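Local coordinates for protein dITP/XTP pyrophosphatase (Coxiella burnetii, PDB 3TQU) that probably hydrolyses non-canonical purine nucleoside triphosphates such as XTP, dITP and ITP to their monophosphates, clearing them from the nucleotide pool, at residues A[117-126]-A[138-149]. Numbering follows the deposited sequence.
Sequences RSASFHCVIA and ICHGVWEGEIAR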
ATOM      1  N   ARG A 117       1.138 -23.801  12.430  1.00 27.04           N
ATOM      2  CA  ARG A 117       0.247 -22.927  13.186  1.00 24.49           C
ATOM      3  C   ARG A 117       0.621 -21.464  12.967  1.00 19.85           C
ATOM      4  O   ARG A 117       0.140 -20.580  13.677  1.00 17.08           O
ATOM      5  CB  ARG A 117       0.322 -23.249  14.682  1.00 26.11           C
ATOM      6  CG  ARG A 117       0.202 -24.728  15.031  1.00 30.20           C
ATOM      7  CD  ARG A 117      -1.244 -25.198  15.058  1.00 30.06           C
ATOM      8  NE  ARG A 117      -2.017 -24.559  16.120  1.00 28.86           N
ATOM      9  CZ  ARG A 117      -3.280 -24.861  16.406  1.00 28.84           C
ATOM     10  NH1 ARG A 117      -3.911 -25.800  15.715  1.00 30.73           N
ATOM     11  NH2 ARG A 117      -3.914 -24.228  17.384  1.00 28.49           N
ATOM     12  N   SER A 118       1.487 -21.212  11.990  1.00 15.57           N
ATOM     13  CA  SER A 118       1.984 -19.862  11.738  1.00 17.24           C
ATOM     14  C   SER A 118       0.855 -18.891  11.427  1.00 15.62           C
ATOM     15  O   SER A 118      -0.101 -19.242  10.735  1.00 15.55           O
ATOM     16  CB  SER A 118       2.998 -19.862  10.592  1.00 22.01           C
ATOM     17  OG  SER A 118       4.156 -20.599  10.949  1.00 29.31           O
ATOM     18  N   ALA A 119       0.979 -17.670  11.939  1.00 13.20           N
ATOM     19  CA  ALA A 119      -0.031 -16.645  11.725  1.00 15.04           C
ATOM     20  C   ALA A 119       0.588 -15.264  11.880  1.00 15.27           C
ATOM     21  O   ALA A 119       1.680 -15.122  12.424  1.00 14.88           O
ATOM     22  CB  ALA A 119      -1.187 -16.825  12.699  1.00 14.36           C
ATOM     23  N   SER A 120      -0.114 -14.249  11.391  1.00 14.24           N
ATOM     24  CA  SER A 120       0.355 -12.878  11.503  1.00 14.03           C
ATOM     25  C   SER A 120      -0.820 -11.931  11.676  1.00 13.43           C
ATOM     26  O   SER A 120      -1.887 -12.141  11.092  1.00 13.65           O
ATOM     27  CB  SER A 120       1.151 -12.476  10.260  1.00 18.00           C
ATOM     28  OG  SER A 120       2.208 -13.385  10.016  1.00 21.24           O
ATOM     29  N   PHE A 121      -0.626 -10.907  12.502  1.00 11.91           N
ATOM     30  CA  PHE A 121      -1.548  -9.782  12.573  1.00 14.32           C
ATOM     31  C   PHE A 121      -1.041  -8.706  11.627  1.00 14.21           C
ATOM     32  O   PHE A 121       0.166  -8.461  11.559  1.00  9.53           O
ATOM     33  CB  PHE A 121      -1.591  -9.198  13.986  1.00  7.16           C
ATOM     34  CG  PHE A 121      -2.660  -9.782  14.862  1.00 10.02           C
ATOM     35  CD1 PHE A 121      -3.993  -9.699  14.498  1.00 14.59           C
ATOM     36  CD2 PHE A 121      -2.333 -10.378  16.068  1.00 13.56           C
ATOM     37  CE1 PHE A 121      -4.982 -10.226  15.311  1.00 16.82           C
ATOM     38  CE2 PHE A 121      -3.319 -10.905  16.888  1.00 16.38           C
ATOM     39  CZ  PHE A 121      -4.644 -10.828  16.505  1.00 19.11           C
ATOM     40  N   HIS A 122      -1.957  -8.061  10.911  1.00 10.46           N
ATOM     41  CA  HIS A 122      -1.592  -6.989   9.993  1.00  9.52           C
ATOM     42  C   HIS A 122      -2.358  -5.722  10.320  1.00 10.21           C
ATOM     43  O   HIS A 122      -3.552  -5.769  10.625  1.00 10.33           O
ATOM     44  CB  HIS A 122      -1.894  -7.386   8.546  1.00  9.42           C
ATOM     45  CG  HIS A 122      -1.094  -8.550   8.060  1.00 12.46           C
ATOM     46  ND1 HIS A 122       0.031  -8.404   7.276  1.00 13.84           N
ATOM     47  CD2 HIS A 122      -1.253  -9.882   8.247  1.00 15.48           C
ATOM     48  CE1 HIS A 122       0.528  -9.597   6.999  1.00 18.00           C
ATOM     49  NE2 HIS A 122      -0.233 -10.510   7.576  1.00 19.22           N
ATOM     50  N   CYS A 123      -1.670  -4.587  10.247  1.00 10.31           N
ATOM     51  CA  CYS A 123      -2.327  -3.292  10.327  1.00  8.77           C
ATOM     52  C   CYS A 123      -1.853  -2.414   9.181  1.00 10.79           C
ATOM     53  O   CYS A 123      -0.658  -2.134   9.058  1.00 13.06           O
ATOM     54  CB  CYS A 123      -2.032  -2.600  11.655  1.00  8.83           C
ATOM     55  SG  CYS A 123      -2.704  -0.919  11.743  1.00 12.98           S
ATOM     56  N   VAL A 124      -2.786  -1.984   8.342  1.00  8.65           N
ATOM     57  CA  VAL A 124      -2.447  -1.117   7.225  1.00 10.33           C
ATOM     58  C   VAL A 124      -3.140   0.219   7.410  1.00 12.41           C
ATOM     59  O   VAL A 124      -4.366   0.284   7.501  1.00 10.37           O
ATOM     60  CB  VAL A 124      -2.863  -1.727   5.873  1.00 13.16           C
ATOM     61  CG1 VAL A 124      -2.463  -0.794   4.721  1.00 13.37           C
ATOM     62  CG2 VAL A 124      -2.237  -3.101   5.692  1.00 13.28           C
ATOM     63  N   ILE A 125      -2.340   1.274   7.477  1.00 10.77           N
ATOM     64  CA  ILE A 125      -2.838   2.631   7.629  1.00  9.92           C
ATOM     65  C   ILE A 125      -2.701   3.357   6.301  1.00 10.86           C
ATOM     66  O   ILE A 125      -1.666   3.266   5.636  1.00 11.35           O
ATOM     67  CB  ILE A 125      -2.040   3.389   8.713  1.00 10.36           C
ATOM     68  CG1 ILE A 125      -2.249   2.727  10.075  1.00 11.45           C
ATOM     69  CG2 ILE A 125      -2.438   4.862   8.760  1.00  9.38           C
ATOM     70  CD1 ILE A 125      -1.421   3.333  11.194  1.00 15.80           C
ATOM     71  N   ALA A 126      -3.753   4.060   5.905  1.00 10.15           N
ATOM     72  CA  ALA A 126      -3.696   4.896   4.716  1.00 10.06           C
ATOM     73  C   ALA A 126      -3.995   6.336   5.095  1.00 10.84           C
ATOM     74  O   ALA A 126      -4.978   6.615   5.778  1.00 13.43           O
ATOM     75  CB  ALA A 126      -4.677   4.403   3.658  1.00  8.93           C
ATOM     76  N   ILE A 138       1.116   4.854   2.810  1.00  8.20           N
ATOM     77  CA  ILE A 138       0.701   3.535   3.271  1.00  7.64           C
ATOM     78  C   ILE A 138       1.698   3.014   4.298  1.00 14.99           C
ATOM     79  O   ILE A 138       2.886   2.887   4.006  1.00 15.17           O
ATOM     80  CB  ILE A 138       0.616   2.525   2.109  1.00 10.53           C
ATOM     81  CG1 ILE A 138      -0.336   3.034   1.019  1.00 13.32           C
ATOM     82  CG2 ILE A 138       0.185   1.154   2.620  1.00 12.07           C
ATOM     83  CD1 ILE A 138      -1.760   3.236   1.488  1.00 14.19           C
ATOM     84  N   CYS A 139       1.212   2.729   5.501  1.00 13.27           N
ATOM     85  CA  CYS A 139       2.043   2.138   6.542  1.00 17.73           C
ATOM     86  C   CYS A 139       1.543   0.731   6.830  1.00 18.73           C
ATOM     87  O   CYS A 139       0.369   0.538   7.138  1.00 21.43           O
ATOM     88  CB  CYS A 139       1.993   2.981   7.815  1.00 18.56           C
ATOM     89  SG  CYS A 139       2.559   4.677   7.589  1.00 17.60           S
ATOM     90  N   HIS A 140       2.430  -0.252   6.728  1.00 16.31           N
ATOM     91  CA  HIS A 140       2.024  -1.640   6.898  1.00 13.07           C
ATOM     92  C   HIS A 140       2.777  -2.324   8.037  1.00 15.11           C
ATOM     93  O   HIS A 140       3.959  -2.643   7.909  1.00 14.01           O
ATOM     94  CB  HIS A 140       2.213  -2.410   5.589  1.00 16.22           C
ATOM     95  CG  HIS A 140       1.681  -3.809   5.625  1.00 12.28           C
ATOM     96  ND1 HIS A 140       1.588  -4.598   4.498  1.00 12.68           N
ATOM     97  CD2 HIS A 140       1.216  -4.561   6.651  1.00 10.10           C
ATOM     98  CE1 HIS A 140       1.090  -5.775   4.830  1.00 17.81           C
ATOM     99  NE2 HIS A 140       0.854  -5.779   6.130  1.00 15.56           N
ATOM    100  N   GLY A 141       2.080  -2.549   9.148  1.00 12.58           N
ATOM    101  CA  GLY A 141       2.661  -3.216  10.301  1.00 13.34           C
ATOM    102  C   GLY A 141       2.337  -4.699  10.308  1.00 11.05           C
ATOM    103  O   GLY A 141       1.195  -5.098  10.054  1.00 10.67           O
ATOM    104  N   VAL A 142       3.344  -5.517  10.595  1.00  9.99           N
ATOM    105  CA  VAL A 142       3.172  -6.962  10.615  1.00 12.44           C
ATOM    106  C   VAL A 142       3.706  -7.561  11.909  1.00 14.75           C
ATOM    107  O   VAL A 142       4.832  -7.284  12.319  1.00 16.28           O
ATOM    108  CB  VAL A 142       3.874  -7.639   9.416  1.00 12.83           C
ATOM    109  CG1 VAL A 142       3.732  -9.154   9.504  1.00 11.14           C
ATOM    110  CG2 VAL A 142       3.303  -7.121   8.107  1.00 14.56           C
ATOM    111  N   TRP A 143       2.886  -8.392  12.542  1.00 13.08           N
ATOM    112  CA  TRP A 143       3.251  -9.033  13.795  1.00 14.75           C
ATOM    113  C   TRP A 143       3.132 -10.545  13.626  1.00 13.66           C
ATOM    114  O   TRP A 143       2.030 -11.073  13.496  1.00 16.00           O
ATOM    115  CB  TRP A 143       2.319  -8.540  14.905  1.00 16.05           C
ATOM    116  CG  TRP A 143       2.792  -8.813  16.296  1.00 14.07           C
ATOM    117  CD1 TRP A 143       4.062  -9.132  16.689  1.00 12.87           C
ATOM    118  CD2 TRP A 143       1.996  -8.788  17.488  1.00 12.66           C
ATOM    119  NE1 TRP A 143       4.104  -9.304  18.053  1.00 12.82           N
ATOM    120  CE2 TRP A 143       2.851  -9.100  18.565  1.00 12.66           C
ATOM    121  CE3 TRP A 143       0.647  -8.529  17.748  1.00 12.91           C
ATOM    122  CZ2 TRP A 143       2.396  -9.164  19.882  1.00 14.52           C
ATOM    123  CZ3 TRP A 143       0.198  -8.594  19.057  1.00 11.46           C
ATOM    124  CH2 TRP A 143       1.070  -8.910  20.107  1.00 12.28           C
ATOM    125  N   GLU A 144       4.270 -11.239  13.617  1.00 12.01           N
ATOM    126  CA  GLU A 144       4.297 -12.687  13.395  1.00 15.32           C
ATOM    127  C   GLU A 144       4.195 -13.495  14.691  1.00 16.16           C
ATOM    128  O   GLU A 144       4.847 -13.179  15.684  1.00 19.74           O
ATOM    129  CB  GLU A 144       5.570 -13.087  12.642  1.00 18.27           C
ATOM    130  CG  GLU A 144       5.776 -12.348  11.329  1.00 23.57           C
ATOM    131  CD  GLU A 144       7.060 -12.755  10.628  1.00 32.73           C
ATOM    132  OE1 GLU A 144       7.761 -13.648  11.145  1.00 35.82           O
ATOM    133  OE2 GLU A 144       7.369 -12.181   9.562  1.00 37.47           O
ATOM    134  N   GLY A 145       3.382 -14.545  14.672  1.00 14.37           N
ATOM    135  CA  GLY A 145       3.250 -15.419  15.821  1.00 15.67           C
ATOM    136  C   GLY A 145       2.708 -16.785  15.453  1.00 16.77           C
ATOM    137  O   GLY A 145       2.883 -17.249  14.327  1.00 12.77           O
ATOM    138  N   GLU A 146       2.050 -17.432  16.411  1.00 17.74           N
ATOM    139  CA  GLU A 146       1.481 -18.757  16.205  1.00 21.98           C
ATOM    140  C   GLU A 146       0.115 -18.826  16.864  1.00 23.82           C
ATOM    141  O   GLU A 146      -0.137 -18.135  17.852  1.00 23.10           O
ATOM    142  CB  GLU A 146       2.383 -19.832  16.814  1.00 27.49           C
ATOM    143  CG  GLU A 146       3.798 -19.850  16.270  1.00 34.00           C
ATOM    144  CD  GLU A 146       4.680 -20.850  16.990  1.00 40.76           C
ATOM    145  OE1 GLU A 146       4.183 -21.517  17.923  1.00 43.48           O
ATOM    146  OE2 GLU A 146       5.868 -20.968  16.625  1.00 43.55           O
ATOM    147  N   ILE A 147      -0.766 -19.659  16.320  1.00 21.54           N
ATOM    148  CA  ILE A 147      -2.080 -19.862  16.918  1.00 20.64           C
ATOM    149  C   ILE A 147      -2.008 -20.935  17.999  1.00 19.11           C
ATOM    150  O   ILE A 147      -1.596 -22.066  17.740  1.00 20.99           O
ATOM    151  CB  ILE A 147      -3.130 -20.267  15.866  1.00 19.05           C
ATOM    152  CG1 ILE A 147      -3.153 -19.256  14.721  1.00 15.21           C
ATOM    153  CG2 ILE A 147      -4.510 -20.385  16.505  1.00 19.58           C
ATOM    154  CD1 ILE A 147      -3.534 -17.845  15.155  1.00 12.32           C
ATOM    155  N   ALA A 148      -2.408 -20.576  19.213  1.00 15.65           N
ATOM    156  CA  ALA A 148      -2.366 -21.508  20.330  1.00 18.61           C
ATOM    157  C   ALA A 148      -3.457 -22.567  20.203  1.00 20.06           C
ATOM    158  O   ALA A 148      -4.368 -22.440  19.384  1.00 17.28           O
ATOM    159  CB  ALA A 148      -2.491 -20.762  21.648  1.00 18.79           C
ATOM    160  N   ARG A 149      -3.353 -23.612  21.018  1.00 22.40           N
ATOM    161  CA  ARG A 149      -4.310 -24.710  20.997  1.00 27.42           C
ATOM    162  C   ARG A 149      -5.575 -24.327  21.755  1.00 27.83           C
ATOM    163  O   ARG A 149      -6.664 -24.811  21.451  1.00 31.93           O
ATOM    164  CB  ARG A 149      -3.691 -25.966  21.614  1.00 33.30           C
ATOM    165  CG  ARG A 149      -2.389 -26.414  20.964  1.00 38.49           C
ATOM    166  CD  ARG A 149      -2.635 -27.216  19.697  1.00 42.66           C
ATOM    167  NE  ARG A 149      -1.384 -27.608  19.052  1.00 44.42           N
ATOM    168  CZ  ARG A 149      -1.308 -28.406  17.992  1.00 45.98           C
ATOM    169  NH1 ARG A 149      -2.413 -28.906  17.456  1.00 46.88           N
ATOM    170  NH2 ARG A 149      -0.127 -28.706  17.468  1.00 46.28           N
TER
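Near the start of strand 137-147, Ile138 reaches across to the first strand, CD1 resting 3.8 Å from Ala126 CB while CG2 meets Val124 CG1. Cys139 follows in a hydrogen-bonded pair with Ile125 on the other face, which helix 185-199 covers. At His140, CG lies anti to the backbone N (chi1 -174°), which lays the imidazole alongside the first strand: Val124 CG2 sits over one face, 4.0 Å from the ring centroid, and NE2 meets His122 ND1 at 3.0 Å in a nearly straight hydrogen bond (169°) at the rims of both rings. Since His122 NE2 is also bonded to Thr76, that imidazole is held at both nitrogens; Ala135 of the second subunit packs against both histidines. Val142 CG2 completes this row, 3.6 Å from His122 ND1.

The ladder illustrates a long antiparallel beta hairpin at the heart of the mixed HAM1 sheet, strand 118-128 being paired on its other edge with strand 68-77. Trp143 and Phe121 run side by side, Trp143 CE3 lying 3.9 Å from Phe121 CD2, and Phe121 stacks on His185, a predicted substrate-binding residue. Farther on, Ile147 CD1 packs against Ala119 CB at 3.5 Å. Bent at chi2 and chi3, Arg117 brings NE (3.0 Å) and NH2 side-on to Ile147 O, and NH2 adds a weak bond to Ala148 O. The Arg149 guanidinium stacks on that of Arg117, their planes 16° apart.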